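Alpha-glucosidase (Bacteroides thetaiotaomicron, PDB 5XFM) hydrolyses beta-L-arabinopyranosides and alpha-galactosides as a bifunctional, calcium-containing enzyme of glycoside hydrolase family 97. Local coordinates at residues A[460-471]-A[506-515]; A[40-50]-A[261-269]. The protein carries 1 engineered substitution. All coordinates share one frame; numbering follows the deposited sequence.

Contact 1: residues A[460-471]-A[506-515]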
loop_
_atom_site.group_PDB
_atom_site.type_symbol
_atom_site.label_atom_id
_atom_site.label_comp_id
_atom_site.label_asym_id
_atom_site.label_seq_id
_atom_site.Cartn_x
_atom_site.Cartn_y
_atom_site.Cartn_z
ATOM N N MET A 460 0.989 -14.716 10.963
ATOM C CA MET A 460 0.133 -15.247 12.014
ATOM C C MET A 460 0.198 -16.774 12.016
ATOM O O MET A 460 0.109 -17.401 13.068
ATOM C CB MET A 460 -1.309 -14.773 11.849
ATOM C CG MET A 460 -1.506 -13.270 12.038
ATOM S SD MET A 460 -3.206 -12.787 11.671
ATOM C CE MET A 460 -4.097 -13.971 12.689
ATOM N N VAL A 461 0.350 -17.376 10.840
ATOM C CA VAL A 461 0.527 -18.822 10.773
ATOM C C VAL A 461 1.887 -19.181 11.348
ATOM O O VAL A 461 2.038 -20.201 12.028
ATOM C CB VAL A 461 0.398 -19.371 9.333
ATOM C CG1 VAL A 461 0.444 -20.895 9.341
ATOM C CG2 VAL A 461 -0.889 -18.891 8.698
ATOM N N PHE A 462 2.881 -18.335 11.087
ATOM C CA PHE A 462 4.246 -18.658 11.482
ATOM C C PHE A 462 4.481 -18.503 12.982
ATOM O O PHE A 462 5.196 -19.299 13.585
ATOM C CB PHE A 462 5.247 -17.780 10.731
ATOM C CG PHE A 462 5.217 -17.952 9.240
ATOM C CD1 PHE A 462 4.811 -19.147 8.672
ATOM C CD2 PHE A 462 5.615 -16.917 8.406
ATOM C CE1 PHE A 462 4.786 -19.302 7.297
ATOM C CE2 PHE A 462 5.593 -17.069 7.033
ATOM C CZ PHE A 462 5.177 -18.261 6.478
ATOM N N ASN A 463 3.871 -17.488 13.581
ATOM C CA ASN A 463 4.263 -17.062 14.920
ATOM C C ASN A 463 3.087 -16.508 15.716
ATOM O O ASN A 463 2.361 -15.632 15.247
ATOM C CB ASN A 463 5.386 -16.015 14.806
ATOM C CG ASN A 463 5.982 -15.601 16.158
ATOM O OD1 ASN A 463 5.356 -15.724 17.212
ATOM N ND2 ASN A 463 7.207 -15.091 16.117
ATOM N N GLN A 464 2.924 -17.025 16.932
ATOM C CA GLN A 464 1.850 -16.630 17.839
ATOM C C GLN A 464 1.874 -15.137 18.147
ATOM O O GLN A 464 0.834 -14.531 18.412
ATOM C CB GLN A 464 1.955 -17.416 19.152
ATOM C CG GLN A 464 0.820 -17.147 20.128
ATOM C CD GLN A 464 -0.524 -17.556 19.565
ATOM O OE1 GLN A 464 -0.649 -18.602 18.921
ATOM N NE2 GLN A 464 -1.537 -16.731 19.793
ATOM N N HIS A 465 3.074 -14.562 18.136
ATOM C CA HIS A 465 3.257 -13.135 18.366
ATOM C C HIS A 465 2.359 -12.326 17.442
ATOM O O HIS A 465 1.645 -11.435 17.889
ATOM C CB HIS A 465 4.728 -12.734 18.164
ATOM C CG HIS A 465 4.965 -11.253 18.173
ATOM N ND1 HIS A 465 4.911 -10.494 19.324
ATOM C CD2 HIS A 465 5.255 -10.391 17.171
ATOM C CE1 HIS A 465 5.162 -9.231 19.031
ATOM N NE2 HIS A 465 5.374 -9.141 17.730
ATOM N N PHE A 466 2.367 -12.672 16.156
ATOM C CA PHE A 466 1.606 -11.911 15.174
ATOM C C PHE A 466 0.100 -12.188 15.254
ATOM O O PHE A 466 -0.703 -11.395 14.767
ATOM C CB PHE A 466 2.141 -12.188 13.765
ATOM C CG PHE A 466 3.527 -11.657 13.549
ATOM C CD1 PHE A 466 3.764 -10.287 13.547
ATOM C CD2 PHE A 466 4.592 -12.519 13.352
ATOM C CE1 PHE A 466 5.043 -9.791 13.358
ATOM C CE2 PHE A 466 5.873 -12.033 13.162
ATOM C CZ PHE A 466 6.099 -10.666 13.163
ATOM N N CYS A 467 -0.279 -13.304 15.867
ATOM C CA CYS A 467 -1.676 -13.514 16.244
ATOM C C CYS A 467 -2.070 -12.563 17.369
ATOM O O CYS A 467 -3.179 -12.030 17.381
ATOM C CB CYS A 467 -1.934 -14.960 16.682
ATOM S SG CYS A 467 -2.051 -16.161 15.348
ATOM N N ASP A 468 -1.162 -12.384 18.328
ATOM C CA ASP A 468 -1.425 -11.530 19.479
ATOM C C ASP A 468 -1.472 -10.064 19.059
ATOM O O ASP A 468 -2.148 -9.250 19.689
ATOM C CB ASP A 468 -0.367 -11.735 20.576
ATOM C CG ASP A 468 -0.392 -13.145 21.175
ATOM O OD1 ASP A 468 -1.392 -13.872 20.997
ATOM O OD2 ASP A 468 0.589 -13.519 21.849
ATOM N N GLU A 469 -0.763 -9.737 17.982
ATOM C CA GLU A 469 -0.647 -8.358 17.509
ATOM C C GLU A 469 -1.611 -8.026 16.378
ATOM O O GLU A 469 -1.646 -6.884 15.904
ATOM C CB GLU A 469 0.785 -8.091 17.034
ATOM C CG GLU A 469 1.849 -8.180 18.104
ATOM C CD GLU A 469 1.902 -6.937 18.962
ATOM O OE1 GLU A 469 2.266 -5.869 18.423
ATOM O OE2 GLU A 469 1.575 -7.021 20.166
ATOM N N GLU A 470 -2.397 -9.012 15.955
ATOM C CA GLU A 470 -3.254 -8.850 14.782
ATOM C C GLU A 470 -4.120 -7.597 14.815
ATOM O O GLU A 470 -4.153 -6.822 13.845
ATOM C CB GLU A 470 -4.161 -10.065 14.599
ATOM C CG GLU A 470 -5.104 -9.896 13.414
ATOM C CD GLU A 470 -6.140 -10.990 13.303
ATOM O OE1 GLU A 470 -6.368 -11.708 14.301
ATOM O OE2 GLU A 470 -6.741 -11.115 12.216
ATOM N N ALA A 471 -4.824 -7.400 15.925
ATOM C CA ALA A 471 -5.760 -6.286 16.032
ATOM C C ALA A 471 -5.048 -4.939 15.912
ATOM O O ALA A 471 -5.506 -4.051 15.208
ATOM C CB ALA A 471 -6.532 -6.374 17.339
ATOM N N THR A 506 -0.679 -22.055 15.563
ATOM C CA THR A 506 -0.979 -20.847 16.319
ATOM C C THR A 506 -2.480 -20.703 16.572
ATOM O O THR A 506 -3.300 -21.410 15.979
ATOM C CB THR A 506 -0.449 -19.589 15.612
ATOM O OG1 THR A 506 -1.029 -19.508 14.310
ATOM C CG2 THR A 506 1.068 -19.642 15.470
ATOM N N THR A 507 -2.824 -19.782 17.463
ATOM C CA THR A 507 -4.199 -19.589 17.901
ATOM C C THR A 507 -4.679 -18.175 17.592
ATOM O O THR A 507 -4.099 -17.202 18.081
ATOM C CB THR A 507 -4.338 -19.861 19.418
ATOM O OG1 THR A 507 -3.912 -21.200 19.702
ATOM C CG2 THR A 507 -5.780 -19.698 19.877
ATOM N N ARG A 508 -5.722 -18.063 16.770
ATOM C CA ARG A 508 -6.336 -16.771 16.500
ATOM C C ARG A 508 -6.847 -16.137 17.790
ATOM O O ARG A 508 -7.473 -16.811 18.603
ATOM C CB ARG A 508 -7.481 -16.908 15.501
ATOM C CG ARG A 508 -8.266 -15.612 15.303
ATOM C CD ARG A 508 -9.249 -15.695 14.145
ATOM N NE ARG A 508 -10.020 -16.937 14.114
ATOM C CZ ARG A 508 -11.347 -16.994 14.186
ATOM N NH1 ARG A 508 -12.050 -15.878 14.308
ATOM N NH2 ARG A 508 -11.973 -18.164 14.133
ATOM N N ARG A 509 -6.577 -14.844 17.963
ATOM C CA ARG A 509 -6.966 -14.119 19.170
ATOM C C ARG A 509 -8.185 -13.236 18.962
ATOM O O ARG A 509 -8.749 -12.709 19.923
ATOM C CB ARG A 509 -5.806 -13.259 19.663
ATOM C CG ARG A 509 -4.574 -14.054 20.017
ATOM C CD ARG A 509 -4.901 -15.087 21.080
ATOM N NE ARG A 509 -3.688 -15.577 21.721
ATOM C CZ ARG A 509 -3.603 -16.718 22.395
ATOM N NH1 ARG A 509 -4.667 -17.502 22.518
ATOM N NH2 ARG A 509 -2.448 -17.072 22.945
ATOM N N THR A 510 -8.590 -13.087 17.706
ATOM C CA THR A 510 -9.697 -12.214 17.342
ATOM C C THR A 510 -10.953 -13.010 16.999
ATOM O O THR A 510 -10.893 -14.216 16.780
ATOM C CB THR A 510 -9.325 -11.330 16.143
ATOM O OG1 THR A 510 -8.785 -12.154 15.103
ATOM C CG2 THR A 510 -8.289 -10.294 16.546
ATOM N N THR A 511 -12.091 -12.326 16.956
ATOM C CA THR A 511 -13.371 -12.983 16.707
ATOM C C THR A 511 -13.695 -13.148 15.221
ATOM O O THR A 511 -13.056 -12.542 14.357
ATOM C CB THR A 511 -14.511 -12.221 17.384
ATOM O OG1 THR A 511 -14.648 -10.926 16.780
ATOM C CG2 THR A 511 -14.215 -12.053 18.863
ATOM N N ASP A 512 -14.696 -13.975 14.934
ATOM C CA ASP A 512 -15.124 -14.196 13.562
ATOM C C ASP A 512 -15.596 -12.892 12.932
ATOM O O ASP A 512 -15.261 -12.591 11.785
ATOM C CB ASP A 512 -16.241 -15.241 13.498
ATOM C CG ASP A 512 -15.788 -16.614 13.954
ATOM O OD1 ASP A 512 -14.589 -16.775 14.256
ATOM O OD2 ASP A 512 -16.633 -17.537 14.000
ATOM N N VAL A 513 -16.356 -12.110 13.688
ATOM C CA VAL A 513 -16.896 -10.864 13.157
ATOM C C VAL A 513 -15.762 -9.864 12.920
ATOM O O VAL A 513 -15.800 -9.099 11.958
ATOM C CB VAL A 513 -17.969 -10.263 14.088
ATOM C CG1 VAL A 513 -18.441 -8.925 13.557
ATOM C CG2 VAL A 513 -19.159 -11.203 14.176
ATOM N N PHE A 514 -14.745 -9.891 13.780
ATOM C CA PHE A 514 -13.502 -9.158 13.524
ATOM C C PHE A 514 -12.964 -9.498 12.133
ATOM O O PHE A 514 -12.653 -8.613 11.334
ATOM C CB PHE A 514 -12.452 -9.477 14.596
ATOM C CG PHE A 514 -11.124 -8.789 14.383
ATOM C CD1 PHE A 514 -10.202 -9.281 13.464
ATOM C CD2 PHE A 514 -10.784 -7.667 15.125
ATOM C CE1 PHE A 514 -8.989 -8.650 13.268
ATOM C CE2 PHE A 514 -9.564 -7.032 14.937
ATOM C CZ PHE A 514 -8.668 -7.523 14.006
ATOM N N GLN A 515 -12.835 -10.791 11.869
ATOM C CA GLN A 515 -12.319 -11.274 10.592
ATOM C C GLN A 515 -13.157 -10.828 9.406
ATOM O O GLN A 515 -12.610 -10.477 8.362
ATOM C CB GLN A 515 -12.204 -12.804 10.603
ATOM C CG GLN A 515 -11.224 -13.329 11.630
ATOM C CD GLN A 515 -9.801 -12.895 11.305
ATOM O OE1 GLN A 515 -9.361 -12.983 10.156
ATOM N NE2 GLN A 515 -9.076 -12.430 12.314
HETATM O O HOH W 1 0.396 -22.210 12.704
HETATM O O HOH W 2 -5.359 -13.074 16.236
HETATM O O HOH W 3 0.005 -15.606 23.249
#
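Gln464 uses its amide on Thr507 much as a neighbouring strand would: OE1 accepts from Thr507 N at 2.9 Å, and NE2 donates to Thr507 O at 3.1 Å, each bond lying in the plane of the accepting carbonyl. CG stands opposite the backbone N (chi1 -176°) and the chain then bends, which carries the amide across to residues 506-507. The second N-H of NE2 goes to Asp468 OD1; with OE1 and both N-H groups engaged, the amide is probably held in this orientation. With an alanine in place of Gln464, Thr507 N and O would probably lose these partners and Asp468 OD1 one of its donors.

Arg509 can be followed outward from its root. Its CB rests 3.7 Å from Cys467 O, and CG passes 3.3 Å from Asp468 OD1. CD stays alongside Asp468 OD1 and Gln464 NE2. NE then donates to Asp468 OD1 at 3.0 Å, a salt bridge with carboxylate and guanidinium only 12° from coplanar. Gln464 NE2 lies over one face of the guanidinium, 3.3 Å from Arg509 CZ. NH2 reaches Asp468 OD2 through water 3.

Deeper in, Thr506 OG1 donates to Met460 O. Glu470 stretches out to take Thr510 OG1 on OE1 at 2.6 Å and Gln515 NE2 on OE2 at 2.7 Å. Water 2 ties OE1 also to Cys467 O and Arg509 N, while Ala471 CB touches Phe514 CE2.

The chemistry is therefore mostly polar: Gln464 and two waters meet backbone atoms of Thr506, Thr507 and Arg509, and a buried carboxylate held by several donors probably helps fix residues 510-515 against the 460-471 helices.

Contact 2: residues A[40-50]-A[261-269]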
loop_
_atom_site.group_PDB
_atom_site.type_symbol
_atom_site.label_atom_id
_atom_site.label_comp_id
_atom_site.label_asym_id
_atom_site.label_seq_id
_atom_site.Cartn_x
_atom_site.Cartn_y
_atom_site.Cartn_z
ATOM N N TYR A 40 11.277 24.517 2.684
ATOM C CA TYR A 40 9.854 24.818 2.638
ATOM C C TYR A 40 9.271 24.577 4.022
ATOM O O TYR A 40 9.912 23.953 4.862
ATOM C CB TYR A 40 9.143 23.959 1.590
ATOM C CG TYR A 40 9.046 22.500 1.971
ATOM C CD1 TYR A 40 10.143 21.661 1.838
ATOM C CD2 TYR A 40 7.859 21.959 2.451
ATOM C CE1 TYR A 40 10.071 20.328 2.182
ATOM C CE2 TYR A 40 7.777 20.625 2.797
ATOM C CZ TYR A 40 8.887 19.816 2.661
ATOM O OH TYR A 40 8.821 18.490 3.004
ATOM N N SER A 41 8.076 25.096 4.275
ATOM C CA SER A 41 7.375 24.791 5.520
ATOM C C SER A 41 5.885 24.630 5.246
ATOM O O SER A 41 5.369 25.146 4.255
ATOM C CB SER A 41 7.606 25.875 6.573
ATOM O OG SER A 41 6.969 27.081 6.202
ATOM N N VAL A 42 5.203 23.888 6.110
ATOM C CA VAL A 42 3.793 23.585 5.909
ATOM C C VAL A 42 2.946 23.884 7.135
ATOM O O VAL A 42 3.282 23.493 8.253
ATOM C CB VAL A 42 3.590 22.104 5.515
ATOM C CG1 VAL A 42 2.105 21.767 5.404
ATOM C CG2 VAL A 42 4.317 21.802 4.215
ATOM N N SER A 43 1.836 24.576 6.914
ATOM C CA SER A 43 0.887 24.858 7.978
ATOM C C SER A 43 -0.516 24.390 7.604
ATOM O O SER A 43 -0.855 24.310 6.420
ATOM C CB SER A 43 0.890 26.355 8.294
ATOM O OG SER A 43 0.037 27.064 7.411
ATOM N N TYR A 44 -1.323 24.073 8.612
ATOM C CA TYR A 44 -2.721 23.713 8.401
ATOM C C TYR A 44 -3.582 24.389 9.454
ATOM O O TYR A 44 -3.338 24.222 10.647
ATOM C CB TYR A 44 -2.921 22.195 8.453
ATOM C CG TYR A 44 -4.284 21.774 7.951
ATOM C CD1 TYR A 44 -5.371 21.687 8.812
ATOM C CD2 TYR A 44 -4.489 21.493 6.606
ATOM C CE1 TYR A 44 -6.623 21.317 8.348
ATOM C CE2 TYR A 44 -5.728 21.125 6.137
ATOM C CZ TYR A 44 -6.792 21.038 7.007
ATOM O OH TYR A 44 -8.029 20.670 6.520
ATOM N N ASN A 45 -4.603 25.121 9.006
ATOM C CA ASN A 45 -5.390 26.008 9.873
ATOM C C ASN A 45 -4.548 26.881 10.800
ATOM O O ASN A 45 -4.926 27.125 11.945
ATOM C CB ASN A 45 -6.383 25.197 10.712
ATOM C CG ASN A 45 -7.640 24.847 9.947
ATOM O OD1 ASN A 45 -7.995 25.514 8.974
ATOM N ND2 ASN A 45 -8.325 23.797 10.383
ATOM N N GLY A 46 -3.415 27.361 10.298
ATOM C CA GLY A 46 -2.578 28.283 11.045
ATOM C C GLY A 46 -1.611 27.616 12.005
ATOM O O GLY A 46 -0.765 28.275 12.610
ATOM N N LYS A 47 -1.716 26.299 12.131
ATOM C CA LYS A 47 -0.785 25.554 12.962
ATOM C C LYS A 47 0.345 24.985 12.125
ATOM O O LYS A 47 0.121 24.478 11.027
ATOM C CB LYS A 47 -1.496 24.431 13.723
ATOM C CG LYS A 47 -2.635 24.896 14.622
ATOM C CD LYS A 47 -2.128 25.858 15.696
ATOM C CE LYS A 47 -0.856 25.351 16.376
ATOM N NZ LYS A 47 -0.507 26.138 17.596
ATOM N N THR A 48 1.566 25.115 12.637
ATOM C CA THR A 48 2.738 24.552 11.986
ATOM C C THR A 48 2.645 23.028 11.990
ATOM O O THR A 48 2.511 22.404 13.050
ATOM C CB THR A 48 4.048 24.989 12.689
ATOM O OG1 THR A 48 4.085 26.416 12.812
ATOM C CG2 THR A 48 5.267 24.518 11.903
ATOM N N MET A 49 2.729 22.435 10.804
ATOM C CA MET A 49 2.652 20.987 10.660
ATOM C C MET A 49 4.005 20.443 10.225
ATOM O O MET A 49 4.463 19.402 10.705
ATOM C CB MET A 49 1.564 20.617 9.657
ATOM C CG MET A 49 0.212 21.208 10.003
ATOM S SD MET A 49 -0.395 20.584 11.576
ATOM C CE MET A 49 -0.942 18.950 11.087
ATOM N N LEU A 50 4.645 21.157 9.305
ATOM C CA LEU A 50 6.045 20.906 9.007
ATOM C C LEU A 50 6.799 22.202 9.188
ATOM O O LEU A 50 6.399 23.234 8.658
ATOM C CB LEU A 50 6.240 20.394 7.577
ATOM C CG LEU A 50 5.997 18.917 7.265
ATOM C CD1 LEU A 50 4.513 18.669 7.078
ATOM C CD2 LEU A 50 6.764 18.523 6.008
ATOM N N ARG A 261 7.169 13.569 -4.038
ATOM C CA ARG A 261 7.187 13.463 -2.583
ATOM C C ARG A 261 5.814 13.908 -2.087
ATOM O O ARG A 261 5.337 14.972 -2.489
ATOM C CB ARG A 261 8.258 14.373 -2.004
ATOM C CG ARG A 261 9.600 14.295 -2.710
ATOM C CD ARG A 261 10.229 12.962 -2.539
ATOM N NE ARG A 261 11.409 12.752 -3.376
ATOM C CZ ARG A 261 11.656 11.604 -4.003
ATOM N NH1 ARG A 261 10.790 10.599 -3.920
ATOM N NH2 ARG A 261 12.744 11.469 -4.741
ATOM N N THR A 262 5.181 13.135 -1.213
ATOM C CA THR A 262 3.807 13.445 -0.830
ATOM C C THR A 262 3.624 13.684 0.666
ATOM O O THR A 262 4.151 12.950 1.509
ATOM C CB THR A 262 2.840 12.327 -1.266
ATOM O OG1 THR A 262 3.064 11.156 -0.470
ATOM C CG2 THR A 262 3.049 11.982 -2.748
ATOM N N ILE A 263 2.849 14.717 0.979
ATOM C CA ILE A 263 2.528 15.082 2.348
ATOM C C ILE A 263 1.016 15.210 2.529
ATOM O O ILE A 263 0.404 16.148 2.025
ATOM C CB ILE A 263 3.179 16.414 2.744
ATOM C CG1 ILE A 263 4.654 16.439 2.343
ATOM C CG2 ILE A 263 3.001 16.677 4.234
ATOM C CD1 ILE A 263 5.304 17.804 2.512
ATOM N N THR A 264 0.411 14.256 3.224
ATOM C CA THR A 264 -1.017 14.316 3.496
ATOM C C THR A 264 -1.213 14.890 4.890
ATOM O O THR A 264 -0.795 14.296 5.871
ATOM C CB THR A 264 -1.667 12.925 3.402
ATOM O OG1 THR A 264 -1.465 12.396 2.088
ATOM C CG2 THR A 264 -3.159 12.997 3.701
ATOM N N VAL A 265 -1.830 16.053 4.989
ATOM C CA VAL A 265 -1.855 16.759 6.266
ATOM C C VAL A 265 -3.286 17.151 6.621
ATOM O O VAL A 265 -4.074 17.497 5.745
ATOM C CB VAL A 265 -0.914 17.986 6.235
ATOM C CG1 VAL A 265 -0.995 18.678 4.895
ATOM C CG2 VAL A 265 -1.207 18.955 7.388
ATOM N N GLY A 266 -3.632 17.074 7.903
ATOM C CA GLY A 266 -4.939 17.538 8.336
ATOM C C GLY A 266 -5.009 17.760 9.830
ATOM O O GLY A 266 -4.062 17.461 10.543
ATOM N N ASP A 267 -6.119 18.312 10.307
ATOM C CA ASP A 267 -6.319 18.432 11.741
ATOM C C ASP A 267 -7.017 17.186 12.270
ATOM O O ASP A 267 -7.180 17.023 13.475
ATOM C CB ASP A 267 -7.142 19.680 12.081
ATOM C CG ASP A 267 -8.454 19.741 11.316
ATOM O OD1 ASP A 267 -8.657 18.910 10.398
ATOM O OD2 ASP A 267 -9.300 20.595 11.660
ATOM N N HIS A 268 -7.420 16.311 11.352
ATOM C CA HIS A 268 -8.073 15.050 11.694
ATOM C C HIS A 268 -7.527 13.876 10.882
ATOM O O HIS A 268 -6.758 14.058 9.941
ATOM C CB HIS A 268 -9.590 15.156 11.492
ATOM C CG HIS A 268 -10.248 16.173 12.372
ATOM N ND1 HIS A 268 -10.961 17.242 11.872
ATOM C CD2 HIS A 268 -10.311 16.276 13.721
ATOM C CE1 HIS A 268 -11.426 17.965 12.875
ATOM N NE2 HIS A 268 -11.045 17.402 14.008
ATOM N N LEU A 269 -7.930 12.669 11.260
ATOM C CA LEU A 269 -7.465 11.461 10.598
ATOM C C LEU A 269 -8.141 11.240 9.245
ATOM O O LEU A 269 -7.648 10.464 8.425
ATOM C CB LEU A 269 -7.683 10.249 11.512
ATOM C CG LEU A 269 -6.598 10.052 12.579
ATOM C CD1 LEU A 269 -7.038 9.066 13.643
ATOM C CD2 LEU A 269 -5.301 9.583 11.928
#
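Two antiparallel sheets of the N-terminal domain, which belongs to the galactose mutarotase-like clan, face each other here, with strand 40-44 lying over strand 261-266. The axes come within 7.6 Å and their directions differ by 33°; the layer between them is filled mainly by side chains. Tyr44 lays its ring flat on the backbone at Gly266, whose CA sits 4.0 Å from the ring centroid and 5° off its normal, a CH-pi contact over the face. CE1 of that ring reaches on to Asp267.

Next along the strand, Val265 CG2 meets two side chains: Tyr44 CB touches it at 3.8 Å, and Met49 CE, on a chain bent twice, at 3.7 Å. Further along, Leu50 CD1 and Ile263 CG2 meet tip to tip at 3.8 Å, while Ile263 CD1 lies 3.6 Å from Tyr40 OH. Met49 and Leu50 form a classic beta bulge opposite Val42, whose O accepts from both of their N atoms, consistent with both side chains pointing at strand 261-266; a type I' turn from Tyr44 to Lys47 leads the chain back.

Around this layer, Phe146 of strand 136-147 touches Tyr40, Leu50 and Ile263, and Gly145 O takes the Tyr40 hydroxyl. Strand 206-212 adds Val207 beside Ile263, and Leu26 of strand 26-31 packs on Val265.

Contact 1 belongs to the catalytic region of this family 97 enzyme and contact 2 to its N-terminal region, with centres 35 Å apart and nearest atoms about 13 Å apart. They do not touch, and both halves of contact 2 precede contact 1 along the chain. Contact 1 is the one close to the metal: the Phe462 side chain comes about 7 Å from the bound calcium, and Glu458, one of its ligands with Glu174 and Glu452, sits on the same helix. The two regions do meet: His465 hydrogen-bonds Glu176, two residues along the chain from the calcium ligand Glu174, and Leu269 touches Phe479. Contact 2 remains inside the sandwich core.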